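Local coordinates for uncharacterized protein ygiD (Escherichia coli, PDB 2PW6) that opens the aromatic ring of DOPA between carbons 4 and 5 in vitro as a zinc-binding extradiol dioxygenase, its physiological substrate being unknown, at residues G173-N178 / S196-V201; R180-H185 / M260-M265; V54-F59 / T231-L236. All blocks are in the same frame, centred on the assembly; numbering follows the deposited sequence.

The three contacts lie round the metal-binding region and differ in chemistry with depth. Contact 1 is wholly buried and mainly apolar: the loop after strand 167-173 packs its valines on helix 192-202. Contact 2, farthest from the chain's centre, is partly buried; a later part of that loop meets the turn leading into strand 263-264 through hydrogen bonds and carbon contacts. Contact 3, nearest the centre but also partly buried, joins sheet strand 50-60 to the loop before helix 236-243 and combines histidine-zinc bonds with CH-pi packing. Contacts 2 and 3 both touch the second subunit but not each other. S264 of contact 2 bonds N174 and N198 of contact 1, while H234 O of contact 3 meets N174 N.

Contact 1 (G173-N178 / S196-V201); sequences GNVVHN and SFNEYV. With ZN (zinc ion), chain D.
V175 turns its CB toward helix 192-202. Its CB lies 4.3 Å from CG2 of V201, an ordinary apolar contact one helical turn beyond F197. From there CG2 branches toward N198 and comes within 3.2 Å of OD1, the two side chains crossing at about a right angle; chi1 of -51° sets CG1 anti to the carbonyl carbon, which leaves CG2 between the backbone N and that carbon. A valine suits the place, since its branch at CB fills the space close to the backbone without a long chain. N198 OD1 is not left to the methyl alone, because it is hydrogen-bonded to S264 OG. Beside it, V176 CG2 lies at the edge of the F197 ring, 4.2 Å from CD2. The carbonyl oxygen of V175 stands 3.3 Å from F197 CE2, and N229 ND2 gives it a hydrogen bond. Next after V176, H177 binds a zinc ion through ND1 (2.0 Å) and its own carbonyl O. V175 and V176 sit among further elements: L238 of helix 236-243 touches V175 and V201, S228 of helix 225-228 touches V176 and F197, and S264 of strand 263-264 touches V175 and V176.

Contact 2 (R180-H185 / M260-M265); sequences RTVKWH and MGSLSM
M260, a selenomethionine in this crystal, lays its side chain obliquely across V182 and W184. CB packs on V182 CG1 at 3.7 Å, and SE reaches W184 CE3 at 3.8 Å, a Met-aromatic contact in which selenium stands 56° off the normal of the six-membered ring. The natural methionine, a long and flexible thioether, suits this spot between an aliphatic and an aromatic neighbour, selenium standing in for its sulfur. The residue opens the turn of a small antiparallel hairpin, strands 258-259 and 263-264, where S262 and L263 form a classic beta bulge by facing one residue of the partner strand. V182 CG1 also sits over the centre of the W184 ring, 3.4 Å above its plane, so V182 touches both M260 and the indole; W184 in turn meets W124 of the second subunit. The backbones are joined by K183 N to M260 O, 3.0 Å long and nearly straight at 177°. K183 then runs extended beyond CG, with CE passing 4.1 Å from G261 CA, and its NZ makes a salt bridge with D187. Glycine fits here because a CB would press tightly on K183 CE, and because phi is positive. At the other end two small hydroxyl residues meet: T181 OG1, which also bonds N178 O, lies 2.5 Å from S262 OG in a short hydrogen bond that either hydroxyl could donate, and V182 CG2 lies against the same S262 OG at 3.7 Å.

Contact 3 (V54-F59 / T231-L236); sequences VSAHWF and TPEHYL. With ZN (zinc ion), chain B.
A56 lays its CB over the centre of the H234 ring, 3.3 Å from the centroid and 8° off its normal; a side chain as small as alanine's suits so close an approach, with the A56 and H234 CA atoms 4.5 Å apart. The A56 carbonyl O meets E233 CG at 3.3 Å. At H57 the chain turns a corner, steadied by an ST turn, H57 N to S55 OG. H57 NE2 and H234 NE2 bind one zinc ion at 2.3 and 2.0 Å as an offset edge-to-face pair, the H234 edge toward the H57 face, planes at 82°. Zinc at NE2 and E233 OE2 at ND1, bonded in the ring plane through its anti lone pair, together fix the H234 ring's rotation, while T231 OG1 donates to OE1. F59 takes E233 CB over one ring face, 3.6 Å from the centroid; its CE1 meets L236 CD1 at 3.7 Å and its CZ P232 CD at 4.0 Å. An alanine in place of F59 would probably open a gap beside E233 CB and L236 CD1, leaving E233 less closely packed. H22, H57 and H234 form the three-histidine zinc site of this DODA-type extradiol dioxygenase; in this crystal D86 of the second subunit also binds the ion.

Contact 1 (G173-N178 / S196-V201)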
loop_
_atom_site.group_PDB
_atom_site.type_symbol
_atom_site.label_atom_id
_atom_site.label_comp_id
_atom_site.label_asym_id
_atom_site.label_seq_id
_atom_site.Cartn_x
_atom_site.Cartn_y
_atom_site.Cartn_z
ATOM N N GLY A 173 5.945 7.643 -10.023
ATOM C CA GLY A 173 4.851 6.831 -10.564
ATOM C C GLY A 173 5.424 5.876 -11.588
ATOM O O GLY A 173 6.446 5.262 -11.320
ATOM N N ASN A 174 4.789 5.794 -12.769
ATOM C CA ASN A 174 5.117 4.762 -13.807
ATOM C C ASN A 174 4.354 5.121 -15.064
ATOM O O ASN A 174 3.099 5.119 -15.064
ATOM C CB ASN A 174 4.708 3.311 -13.400
ATOM C CG ASN A 174 5.536 2.718 -12.240
ATOM O OD1 ASN A 174 4.977 2.409 -11.160
ATOM N ND2 ASN A 174 6.840 2.471 -12.475
ATOM N N VAL A 175 5.080 5.453 -16.131
ATOM C CA VAL A 175 4.463 5.828 -17.393
ATOM C C VAL A 175 3.735 4.648 -18.114
ATOM O O VAL A 175 2.842 4.885 -18.976
ATOM C CB VAL A 175 5.464 6.529 -18.333
ATOM C CG1 VAL A 175 6.158 7.670 -17.598
ATOM C CG2 VAL A 175 6.500 5.522 -18.914
ATOM N N VAL A 176 4.064 3.410 -17.729
ATOM C CA VAL A 176 3.254 2.224 -18.093
ATOM C C VAL A 176 2.862 1.458 -16.854
ATOM O O VAL A 176 3.731 1.019 -16.068
ATOM C CB VAL A 176 3.970 1.191 -19.093
ATOM C CG1 VAL A 176 3.003 0.060 -19.470
ATOM C CG2 VAL A 176 4.518 1.881 -20.336
ATOM N N HIS A 177 1.556 1.256 -16.681
ATOM C CA HIS A 177 1.111 0.750 -15.411
ATOM C C HIS A 177 -0.239 0.087 -15.486
ATOM O O HIS A 177 -1.273 0.693 -15.159
ATOM C CB HIS A 177 1.114 1.880 -14.334
ATOM C CG HIS A 177 0.792 1.387 -12.956
ATOM N ND1 HIS A 177 -0.495 1.038 -12.570
ATOM C CD2 HIS A 177 1.601 1.123 -11.898
ATOM C CE1 HIS A 177 -0.460 0.653 -11.300
ATOM N NE2 HIS A 177 0.798 0.677 -10.878
ATOM N N ASN A 178 -0.220 -1.182 -15.865
ATOM C CA ASN A 178 -1.429 -1.978 -15.966
ATOM C C ASN A 178 -1.101 -3.254 -15.240
ATOM O O ASN A 178 -0.302 -4.042 -15.734
ATOM C CB ASN A 178 -1.814 -2.231 -17.435
ATOM C CG ASN A 178 -3.222 -2.839 -17.581
ATOM O OD1 ASN A 178 -3.640 -3.613 -16.745
ATOM N ND2 ASN A 178 -3.958 -2.441 -18.625
ATOM N N SER A 196 6.226 0.067 -27.205
ATOM C CA SER A 196 5.597 1.076 -28.066
ATOM C C SER A 196 5.221 2.375 -27.282
ATOM O O SER A 196 5.727 3.457 -27.597
ATOM C CB SER A 196 4.371 0.500 -28.793
ATOM O OG SER A 196 3.923 1.381 -29.809
ATOM N N PHE A 197 4.349 2.269 -26.269
ATOM C CA PHE A 197 3.900 3.487 -25.549
ATOM C C PHE A 197 5.058 4.192 -24.867
ATOM O O PHE A 197 5.173 5.412 -24.941
ATOM C CB PHE A 197 2.770 3.229 -24.557
ATOM C CG PHE A 197 2.252 4.499 -23.885
ATOM C CD1 PHE A 197 1.312 5.305 -24.526
ATOM C CD2 PHE A 197 2.719 4.880 -22.610
ATOM C CE1 PHE A 197 0.836 6.490 -23.902
ATOM C CE2 PHE A 197 2.249 6.041 -21.986
ATOM C CZ PHE A 197 1.310 6.853 -22.634
ATOM N N ASN A 198 5.938 3.413 -24.252
ATOM C CA ASN A 198 7.115 3.945 -23.577
ATOM C C ASN A 198 8.007 4.795 -24.479
ATOM O O ASN A 198 8.477 5.874 -24.080
ATOM C CB ASN A 198 7.913 2.801 -22.969
ATOM C CG ASN A 198 8.786 3.246 -21.815
ATOM O OD1 ASN A 198 8.287 3.579 -20.722
ATOM N ND2 ASN A 198 10.096 3.232 -22.032
ATOM N N GLU A 199 8.223 4.315 -25.709
ATOM C CA GLU A 199 9.064 5.014 -26.682
ATOM C C GLU A 199 8.440 6.319 -27.164
ATOM O O GLU A 199 9.143 7.278 -27.405
ATOM C CB GLU A 199 9.423 4.076 -27.866
ATOM C CG GLU A 199 10.319 2.877 -27.452
ATOM C CD GLU A 199 11.668 3.298 -26.886
ATOM O OE1 GLU A 199 12.243 4.303 -27.351
ATOM O OE2 GLU A 199 12.170 2.626 -25.964
ATOM N N TYR A 200 7.123 6.335 -27.316
ATOM C CA TYR A 200 6.348 7.548 -27.558
ATOM C C TYR A 200 6.485 8.558 -26.408
ATOM O O TYR A 200 6.434 9.771 -26.640
ATOM C CB TYR A 200 4.881 7.171 -27.739
ATOM C CG TYR A 200 3.890 8.315 -27.810
ATOM C CD1 TYR A 200 3.833 9.155 -28.934
ATOM C CD2 TYR A 200 2.977 8.540 -26.771
ATOM C CE1 TYR A 200 2.904 10.194 -29.018
ATOM C CE2 TYR A 200 2.036 9.585 -26.846
ATOM C CZ TYR A 200 2.006 10.405 -27.971
ATOM O OH TYR A 200 1.071 11.434 -28.062
ATOM N N VAL A 201 6.637 8.052 -25.178
ATOM C CA VAL A 201 6.942 8.908 -24.022
ATOM C C VAL A 201 8.330 9.549 -24.187
ATOM O O VAL A 201 8.433 10.768 -24.331
ATOM C CB VAL A 201 6.743 8.184 -22.628
ATOM C CG1 VAL A 201 7.409 8.964 -21.491
ATOM C CG2 VAL A 201 5.271 8.019 -22.329
HETATM ZN ZN ZN D . -2.420 1.208 -13.247
#

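Contact 2 (R180-H185 / M260-M265)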
loop_
_atom_site.group_PDB
_atom_site.type_symbol
_atom_site.label_atom_id
_atom_site.label_comp_id
_atom_site.label_asym_id
_atom_site.label_seq_id
_atom_site.Cartn_x
_atom_site.Cartn_y
_atom_site.Cartn_z
ATOM N N ARG A 180 -3.094 -5.657 -14.384
ATOM C CA ARG A 180 -3.759 -6.792 -15.002
ATOM C C ARG A 180 -2.909 -7.496 -16.061
ATOM O O ARG A 180 -3.249 -8.599 -16.454
ATOM C CB ARG A 180 -5.030 -6.344 -15.678
ATOM C CG ARG A 180 -6.034 -5.728 -14.787
ATOM C CD ARG A 180 -6.918 -4.971 -15.716
ATOM N NE ARG A 180 -7.906 -4.202 -15.015
ATOM C CZ ARG A 180 -8.483 -3.113 -15.502
ATOM N NH1 ARG A 180 -8.163 -2.645 -16.718
ATOM N NH2 ARG A 180 -9.383 -2.497 -14.747
ATOM N N THR A 181 -1.857 -6.840 -16.563
ATOM C CA THR A 181 -0.971 -7.460 -17.546
ATOM C C THR A 181 0.381 -7.807 -16.972
ATOM O O THR A 181 1.247 -8.296 -17.694
ATOM C CB THR A 181 -0.705 -6.561 -18.754
ATOM O OG1 THR A 181 0.043 -5.418 -18.334
ATOM C CG2 THR A 181 -2.005 -6.132 -19.432
ATOM N N VAL A 182 0.592 -7.525 -15.686
ATOM C CA VAL A 182 1.921 -7.697 -15.103
ATOM C C VAL A 182 2.218 -9.187 -14.944
ATOM O O VAL A 182 1.372 -9.945 -14.477
ATOM C CB VAL A 182 2.108 -6.862 -13.790
ATOM C CG1 VAL A 182 3.231 -7.386 -12.960
ATOM C CG2 VAL A 182 2.398 -5.403 -14.149
ATOM N N LYS A 183 3.403 -9.603 -15.386
ATOM C CA LYS A 183 3.812 -10.996 -15.231
ATOM C C LYS A 183 4.815 -11.125 -14.096
ATOM O O LYS A 183 6.024 -10.967 -14.281
ATOM C CB LYS A 183 4.243 -11.679 -16.552
ATOM C CG LYS A 183 5.255 -10.962 -17.402
ATOM C CD LYS A 183 5.283 -11.574 -18.805
ATOM C CE LYS A 183 6.477 -11.094 -19.630
ATOM N NZ LYS A 183 6.366 -11.590 -21.038
ATOM N N TRP A 184 4.250 -11.418 -12.920
ATOM C CA TRP A 184 4.948 -11.398 -11.640
ATOM C C TRP A 184 6.080 -12.428 -11.553
ATOM O O TRP A 184 7.058 -12.181 -10.840
ATOM C CB TRP A 184 3.967 -11.570 -10.466
ATOM C CG TRP A 184 2.752 -10.647 -10.476
ATOM C CD1 TRP A 184 1.487 -10.960 -10.911
ATOM C CD2 TRP A 184 2.683 -9.287 -10.010
ATOM N NE1 TRP A 184 0.642 -9.881 -10.753
ATOM C CE2 TRP A 184 1.346 -8.842 -10.205
ATOM C CE3 TRP A 184 3.616 -8.397 -9.447
ATOM C CZ2 TRP A 184 0.922 -7.545 -9.862
ATOM C CZ3 TRP A 184 3.199 -7.114 -9.107
ATOM C CH2 TRP A 184 1.858 -6.702 -9.316
ATOM N N HIS A 185 5.952 -13.550 -12.281
ATOM C CA HIS A 185 6.996 -14.594 -12.375
ATOM C C HIS A 185 7.625 -14.827 -13.775
ATOM O O HIS A 185 8.846 -14.656 -13.947
ATOM C CB HIS A 185 6.488 -15.923 -11.805
ATOM C CG HIS A 185 7.208 -16.375 -10.567
ATOM N ND1 HIS A 185 6.577 -16.527 -9.350
ATOM C CD2 HIS A 185 8.506 -16.723 -10.365
ATOM C CE1 HIS A 185 7.452 -16.951 -8.455
ATOM N NE2 HIS A 185 8.630 -17.072 -9.044
HETATM N N MSE A 260 8.629 -6.921 -15.622
HETATM C CA MSE A 260 7.450 -7.789 -15.622
HETATM C C MSE A 260 6.496 -7.563 -16.789
HETATM O O MSE A 260 5.282 -7.650 -16.620
HETATM C CB MSE A 260 6.725 -7.682 -14.288
HETATM C CG MSE A 260 7.610 -8.097 -13.111
HETATM SE SE MSE A 260 6.782 -7.765 -11.374
HETATM C CE MSE A 260 7.019 -5.836 -11.313
ATOM N N GLY A 261 7.066 -7.257 -17.959
ATOM C CA GLY A 261 6.315 -7.061 -19.184
ATOM C C GLY A 261 5.680 -5.692 -19.366
ATOM O O GLY A 261 5.697 -5.151 -20.469
ATOM N N SER A 262 5.096 -5.123 -18.314
ATOM C CA SER A 262 4.478 -3.799 -18.492
ATOM C C SER A 262 4.740 -2.727 -17.417
ATOM O O SER A 262 4.277 -1.618 -17.567
ATOM C CB SER A 262 2.973 -3.924 -18.767
ATOM O OG SER A 262 2.399 -4.683 -17.747
ATOM N N LEU A 263 5.479 -3.031 -16.359
ATOM C CA LEU A 263 5.845 -1.983 -15.404
ATOM C C LEU A 263 6.991 -1.118 -15.925
ATOM O O LEU A 263 8.155 -1.497 -15.810
ATOM C CB LEU A 263 6.178 -2.584 -14.041
ATOM C CG LEU A 263 6.204 -1.654 -12.818
ATOM C CD1 LEU A 263 4.851 -0.895 -12.579
ATOM C CD2 LEU A 263 6.523 -2.487 -11.627
ATOM N N SER A 264 6.680 0.052 -16.485
ATOM C CA SER A 264 7.778 0.922 -16.936
ATOM C C SER A 264 8.512 1.705 -15.822
ATOM O O SER A 264 7.899 2.288 -14.913
ATOM C CB SER A 264 7.397 1.835 -18.084
ATOM O OG SER A 264 8.537 2.608 -18.437
HETATM N N MSE A 265 9.840 1.673 -15.917
HETATM C CA MSE A 265 10.718 2.154 -14.856
HETATM C C MSE A 265 11.434 3.405 -15.327
HETATM O O MSE A 265 12.382 3.876 -14.694
HETATM C CB MSE A 265 11.734 1.074 -14.441
HETATM C CG MSE A 265 11.214 -0.123 -13.650
HETATM SE SE MSE A 265 10.054 0.189 -12.068
HETATM C CE MSE A 265 10.874 -0.993 -10.775
#

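Contact 3 (V54-F59 / T231-L236)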
loop_
_atom_site.group_PDB
_atom_site.type_symbol
_atom_site.label_atom_id
_atom_site.label_comp_id
_atom_site.label_asym_id
_atom_site.label_seq_id
_atom_site.Cartn_x
_atom_site.Cartn_y
_atom_site.Cartn_z
ATOM N N VAL A 54 5.563 14.366 -4.981
ATOM C CA VAL A 54 4.316 14.002 -5.692
ATOM C C VAL A 54 4.295 12.473 -5.935
ATOM O O VAL A 54 5.232 11.907 -6.503
ATOM C CB VAL A 54 4.116 14.826 -6.977
ATOM C CG1 VAL A 54 2.818 14.410 -7.693
ATOM C CG2 VAL A 54 4.031 16.349 -6.643
ATOM N N SER A 55 3.268 11.796 -5.440
ATOM C CA SER A 55 3.122 10.347 -5.696
ATOM C C SER A 55 1.869 10.020 -6.453
ATOM O O SER A 55 0.827 10.592 -6.159
ATOM C CB SER A 55 3.050 9.567 -4.401
ATOM O OG SER A 55 2.874 8.189 -4.645
ATOM N N ALA A 56 1.968 9.043 -7.380
ATOM C CA ALA A 56 0.808 8.352 -8.013
ATOM C C ALA A 56 -0.282 8.015 -7.027
ATOM O O ALA A 56 -1.476 8.071 -7.315
ATOM C CB ALA A 56 1.289 7.031 -8.678
ATOM N N HIS A 57 0.138 7.601 -5.858
ATOM C CA HIS A 57 -0.778 7.107 -4.867
ATOM C C HIS A 57 -1.470 8.192 -3.988
ATOM O O HIS A 57 -2.242 7.846 -3.149
ATOM C CB HIS A 57 -0.054 6.073 -4.009
ATOM C CG HIS A 57 0.366 4.845 -4.758
ATOM N ND1 HIS A 57 -0.408 3.707 -4.789
ATOM C CD2 HIS A 57 1.476 4.570 -5.493
ATOM C CE1 HIS A 57 0.203 2.782 -5.506
ATOM N NE2 HIS A 57 1.347 3.279 -5.953
ATOM N N TRP A 58 -1.219 9.479 -4.198
ATOM C CA TRP A 58 -2.009 10.580 -3.514
ATOM C C TRP A 58 -2.837 11.253 -4.611
ATOM O O TRP A 58 -2.464 12.269 -5.170
ATOM C CB TRP A 58 -1.111 11.592 -2.747
ATOM C CG TRP A 58 -0.045 10.902 -1.814
ATOM C CD1 TRP A 58 -0.249 9.843 -0.960
ATOM C CD2 TRP A 58 1.328 11.239 -1.686
ATOM N NE1 TRP A 58 0.923 9.487 -0.319
ATOM C CE2 TRP A 58 1.902 10.344 -0.746
ATOM C CE3 TRP A 58 2.129 12.242 -2.237
ATOM C CZ2 TRP A 58 3.248 10.414 -0.372
ATOM C CZ3 TRP A 58 3.469 12.313 -1.857
ATOM C CH2 TRP A 58 4.009 11.408 -0.939
ATOM N N PHE A 59 -3.951 10.600 -4.948
ATOM C CA PHE A 59 -4.809 10.935 -6.100
ATOM C C PHE A 59 -6.196 11.207 -5.496
ATOM O O PHE A 59 -6.891 10.281 -5.077
ATOM C CB PHE A 59 -4.824 9.740 -7.065
ATOM C CG PHE A 59 -5.412 10.013 -8.442
ATOM C CD1 PHE A 59 -4.997 11.084 -9.207
ATOM C CD2 PHE A 59 -6.319 9.084 -9.022
ATOM C CE1 PHE A 59 -5.494 11.310 -10.517
ATOM C CE2 PHE A 59 -6.834 9.290 -10.359
ATOM C CZ PHE A 59 -6.421 10.403 -11.098
ATOM N N THR A 231 -6.077 4.180 -15.740
ATOM C CA THR A 231 -6.440 5.357 -14.929
ATOM C C THR A 231 -5.233 6.240 -14.997
ATOM O O THR A 231 -4.154 5.740 -15.275
ATOM C CB THR A 231 -6.706 5.001 -13.486
ATOM O OG1 THR A 231 -5.665 4.127 -13.001
ATOM C CG2 THR A 231 -8.057 4.344 -13.348
ATOM N N PRO A 232 -5.406 7.563 -14.833
ATOM C CA PRO A 232 -4.247 8.391 -15.079
ATOM C C PRO A 232 -3.147 8.494 -14.002
ATOM O O PRO A 232 -2.091 8.973 -14.345
ATOM C CB PRO A 232 -4.871 9.785 -15.341
ATOM C CG PRO A 232 -6.343 9.583 -15.379
ATOM C CD PRO A 232 -6.587 8.395 -14.526
ATOM N N GLU A 233 -3.354 8.017 -12.775
ATOM C CA GLU A 233 -2.564 8.476 -11.587
ATOM C C GLU A 233 -1.061 8.194 -11.641
ATOM O O GLU A 233 -0.265 9.029 -11.237
ATOM C CB GLU A 233 -3.160 7.972 -10.253
ATOM C CG GLU A 233 -2.849 6.503 -9.911
ATOM C CD GLU A 233 -3.556 5.501 -10.836
ATOM O OE1 GLU A 233 -4.711 5.792 -11.216
ATOM O OE2 GLU A 233 -2.973 4.432 -11.162
ATOM N N HIS A 234 -0.664 7.031 -12.171
ATOM C CA HIS A 234 0.774 6.690 -12.246
ATOM C C HIS A 234 1.552 7.370 -13.340
ATOM O O HIS A 234 2.798 7.429 -13.299
ATOM C CB HIS A 234 1.003 5.194 -12.273
ATOM C CG HIS A 234 1.063 4.554 -10.918
ATOM N ND1 HIS A 234 -0.062 4.176 -10.234
ATOM C CD2 HIS A 234 2.104 4.073 -10.208
ATOM C CE1 HIS A 234 0.275 3.544 -9.127
ATOM N NE2 HIS A 234 1.594 3.469 -9.077
ATOM N N TYR A 235 0.820 7.914 -14.303
ATOM C CA TYR A 235 1.409 8.704 -15.365
ATOM C C TYR A 235 1.509 10.239 -15.120
ATOM O O TYR A 235 2.506 10.895 -15.490
ATOM C CB TYR A 235 0.574 8.469 -16.603
ATOM C CG TYR A 235 1.066 9.222 -17.779
ATOM C CD1 TYR A 235 2.136 8.736 -18.523
ATOM C CD2 TYR A 235 0.465 10.442 -18.168
ATOM C CE1 TYR A 235 2.618 9.434 -19.644
ATOM C CE2 TYR A 235 0.946 11.155 -19.286
ATOM C CZ TYR A 235 2.029 10.640 -20.016
ATOM O OH TYR A 235 2.540 11.303 -21.146
ATOM N N LEU A 236 0.450 10.795 -14.542
ATOM C CA LEU A 236 0.311 12.248 -14.299
ATOM C C LEU A 236 1.509 12.926 -13.598
ATOM O O LEU A 236 1.810 14.077 -13.929
ATOM C CB LEU A 236 -0.996 12.565 -13.524
ATOM C CG LEU A 236 -2.312 12.454 -14.320
ATOM C CD1 LEU A 236 -3.594 12.686 -13.432
ATOM C CD2 LEU A 236 -2.323 13.397 -15.560
HETATM ZN ZN ZN B . 2.685 2.592 -7.674
#